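Local coordinates for uncharacterized protein TP-0789 domain-containing protein (PDB 4Z48) that is of unknown function but has a LolA-like domain related to outer-membrane lipoprotein-sorting proteins, and may bind a lipid-like ligand, at residues E199-G203 and I204-T208. Sequence-based numbering, arbitrary orientation.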
ATOM      1  N   GLU A 199     -10.416   0.886  11.685  1.00 22.57           N
ATOM      2  CA  GLU A 199     -11.436   1.831  12.163  1.00 23.64           C
ATOM      3  C   GLU A 199     -12.465   2.019  11.084  1.00 27.01           C
ATOM      4  O   GLU A 199     -12.108   2.033   9.913  1.00 25.02           O
ATOM      5  CB  GLU A 199     -10.804   3.195  12.518  1.00 24.57           C
ATOM      6  CG  GLU A 199      -9.991   3.224  13.798  1.00 30.37           C
ATOM      7  CD  GLU A 199      -9.354   4.578  14.017  1.00 42.32           C
ATOM      8  OE1 GLU A 199     -10.050   5.473  14.533  1.00 30.89           O
ATOM      9  OE2 GLU A 199      -8.187   4.772  13.615  1.00 32.39           O
ATOM     10  N   LYS A 200     -13.728   2.185  11.466  1.00 23.26           N
ATOM     11  CA  LYS A 200     -14.766   2.401  10.468  1.00 22.33           C
ATOM     12  C   LYS A 200     -14.861   3.915  10.296  1.00 27.91           C
ATOM     13  O   LYS A 200     -15.270   4.625  11.223  1.00 30.45           O
ATOM     14  CB  LYS A 200     -16.087   1.750  10.886  1.00 23.52           C
ATOM     15  CG  LYS A 200     -17.056   1.559   9.761  1.00 27.74           C
ATOM     16  CD  LYS A 200     -18.293   0.878  10.350  1.00 31.98           C
ATOM     17  CE  LYS A 200     -19.371   0.615   9.351  1.00 32.78           C
ATOM     18  NZ  LYS A 200     -20.485  -0.148   9.988  1.00 32.82           N
ATOM     19  N   ILE A 201     -14.375   4.420   9.153  1.00 23.20           N
ATOM     20  CA  ILE A 201     -14.350   5.860   8.901  1.00 23.26           C
ATOM     21  C   ILE A 201     -15.302   6.179   7.776  1.00 25.68           C
ATOM     22  O   ILE A 201     -15.150   5.648   6.694  1.00 24.67           O
ATOM     23  CB  ILE A 201     -12.916   6.374   8.607  1.00 25.24           C
ATOM     24  CG1 ILE A 201     -11.980   6.199   9.828  1.00 26.85           C
ATOM     25  CG2 ILE A 201     -12.949   7.834   8.138  1.00 24.60           C
ATOM     26  CD1 ILE A 201     -10.599   5.750   9.437  1.00 35.39           C
ATOM     27  N   ASP A 202     -16.283   7.063   8.035  1.00 24.33           N
ATOM     28  CA  ASP A 202     -17.339   7.432   7.069  1.00 25.46           C
ATOM     29  C   ASP A 202     -17.958   6.180   6.419  1.00 30.38           C
ATOM     30  O   ASP A 202     -18.181   6.146   5.206  1.00 28.89           O
ATOM     31  CB  ASP A 202     -16.799   8.424   6.001  1.00 26.84           C
ATOM     32  CG  ASP A 202     -16.148   9.670   6.582  1.00 32.54           C
ATOM     33  OD1 ASP A 202     -16.659  10.193   7.596  1.00 33.53           O
ATOM     34  OD2 ASP A 202     -15.112  10.114   6.032  1.00 33.60           O
ATOM     35  N   GLY A 203     -18.219   5.164   7.252  1.00 28.16           N
ATOM     36  CA  GLY A 203     -18.839   3.906   6.848  1.00 27.60           C
ATOM     37  C   GLY A 203     -17.941   2.898   6.157  1.00 27.45           C
ATOM     38  O   GLY A 203     -18.445   1.901   5.647  1.00 27.10           O
ATOM     39  N   ILE A 204     -16.601   3.140   6.123  1.00 24.26           N
ATOM     40  CA  ILE A 204     -15.639   2.267   5.439  1.00 23.04           C
ATOM     41  C   ILE A 204     -14.558   1.785   6.421  1.00 25.12           C
ATOM     42  O   ILE A 204     -13.736   2.585   6.901  1.00 22.88           O
ATOM     43  CB  ILE A 204     -14.962   3.002   4.217  1.00 26.34           C
ATOM     44  CG1 ILE A 204     -16.007   3.598   3.214  1.00 26.91           C
ATOM     45  CG2 ILE A 204     -13.934   2.079   3.499  1.00 28.07           C
ATOM     46  CD1 ILE A 204     -15.395   4.517   2.047  1.00 26.58           C
ATOM     47  N   TRP A 205     -14.512   0.469   6.638  1.00 24.20           N
ATOM     48  CA  TRP A 205     -13.492  -0.158   7.475  1.00 23.28           C
ATOM     49  C   TRP A 205     -12.126   0.094   6.806  1.00 24.42           C
ATOM     50  O   TRP A 205     -11.957  -0.211   5.621  1.00 24.20           O
ATOM     51  CB  TRP A 205     -13.805  -1.653   7.650  1.00 22.70           C
ATOM     52  CG  TRP A 205     -14.782  -1.904   8.762  1.00 23.68           C
ATOM     53  CD1 TRP A 205     -16.082  -2.295   8.639  1.00 26.97           C
ATOM     54  CD2 TRP A 205     -14.547  -1.722  10.167  1.00 23.85           C
ATOM     55  NE1 TRP A 205     -16.672  -2.367   9.878  1.00 27.09           N
ATOM     56  CE2 TRP A 205     -15.744  -2.046  10.837  1.00 28.26           C
ATOM     57  CE3 TRP A 205     -13.421  -1.358  10.929  1.00 25.06           C
ATOM     58  CZ2 TRP A 205     -15.853  -2.019  12.234  1.00 28.61           C
ATOM     59  CZ3 TRP A 205     -13.535  -1.298  12.309  1.00 27.38           C
ATOM     60  CH2 TRP A 205     -14.747  -1.603  12.949  1.00 29.06           C
ATOM     61  N   THR A 206     -11.228   0.807   7.535  1.00 18.57           N
ATOM     62  CA  THR A 206      -9.932   1.262   7.030  1.00 17.31           C
ATOM     63  C   THR A 206      -8.808   0.875   7.985  1.00 21.42           C
ATOM     64  O   THR A 206      -8.968   1.006   9.202  1.00 19.82           O
ATOM     65  CB  THR A 206      -9.993   2.812   6.886  1.00 20.83           C
ATOM     66  OG1 THR A 206     -11.148   3.187   6.142  1.00 23.15           O
ATOM     67  CG2 THR A 206      -8.729   3.418   6.209  1.00 17.51           C
ATOM     68  N   VAL A 207      -7.660   0.452   7.435  1.00 18.67           N
ATOM     69  CA  VAL A 207      -6.447   0.182   8.231  1.00 19.21           C
ATOM     70  C   VAL A 207      -5.909   1.544   8.596  1.00 22.03           C
ATOM     71  O   VAL A 207      -5.767   2.386   7.701  1.00 20.89           O
ATOM     72  CB  VAL A 207      -5.399  -0.709   7.479  1.00 23.55           C
ATOM     73  CG1 VAL A 207      -4.042  -0.678   8.184  1.00 21.64           C
ATOM     74  CG2 VAL A 207      -5.902  -2.166   7.341  1.00 23.42           C
ATOM     75  N   THR A 208      -5.615   1.793   9.895  1.00 18.89           N
ATOM     76  CA  THR A 208      -5.119   3.105  10.310  1.00 18.50           C
ATOM     77  C   THR A 208      -3.852   2.987  11.116  1.00 21.71           C
ATOM     78  O   THR A 208      -3.355   3.984  11.623  1.00 20.56           O
ATOM     79  CB  THR A 208      -6.193   3.906  11.107  1.00 24.45           C
ATOM     80  OG1 THR A 208      -6.497   3.247  12.329  1.00 22.61           O
ATOM     81  CG2 THR A 208      -7.448   4.192  10.311  1.00 24.86           C
TER
HETATM   82  O   HOH W   1     -19.494  -3.337   9.056  1.00 39.36           O
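I204 and I201 flank the two-residue loop of a beta-hairpin that joins strands 189-201 and 204-214, with D202 and G203 at the corners of a type I' turn; the left-handed backbone at both, phi and psi all positive, fits this type. The I201–I204 pair is hydrogen-bonded in both directions, I204 N to I201 O and I201 N to I204 O each at 3.0 Å. I204 O has a second donor, T206 OG1, arriving from the opposite face of its carbonyl plane; that hydroxyl also bonds Y230 OH on the adjacent strand 219-230. Two residues further from the turn, E199 and T206 form the next hydrogen-bonded pair, T206 N meeting E199 O at 2.8 Å. The E199 side chain crosses T208 at about a right angle, and T208 OG1 donates to the anti lone pair of E199 OE2 (2.6 Å). Beside it, I201 CD1 meets T208 CG2 tip to tip at 3.6 Å. The other side of the hairpin carries the intervening non-hydrogen-bonded pair K200–W205. K200 puts CG anti to its backbone N (chi1 -162°) and runs extended across the indole, with CB 3.8 Å from the six-membered ring centroid and 9° off its normal, a CH-pi contact. At the ring edge, in plane, W205 NE1 donates to a water at 3.1 Å.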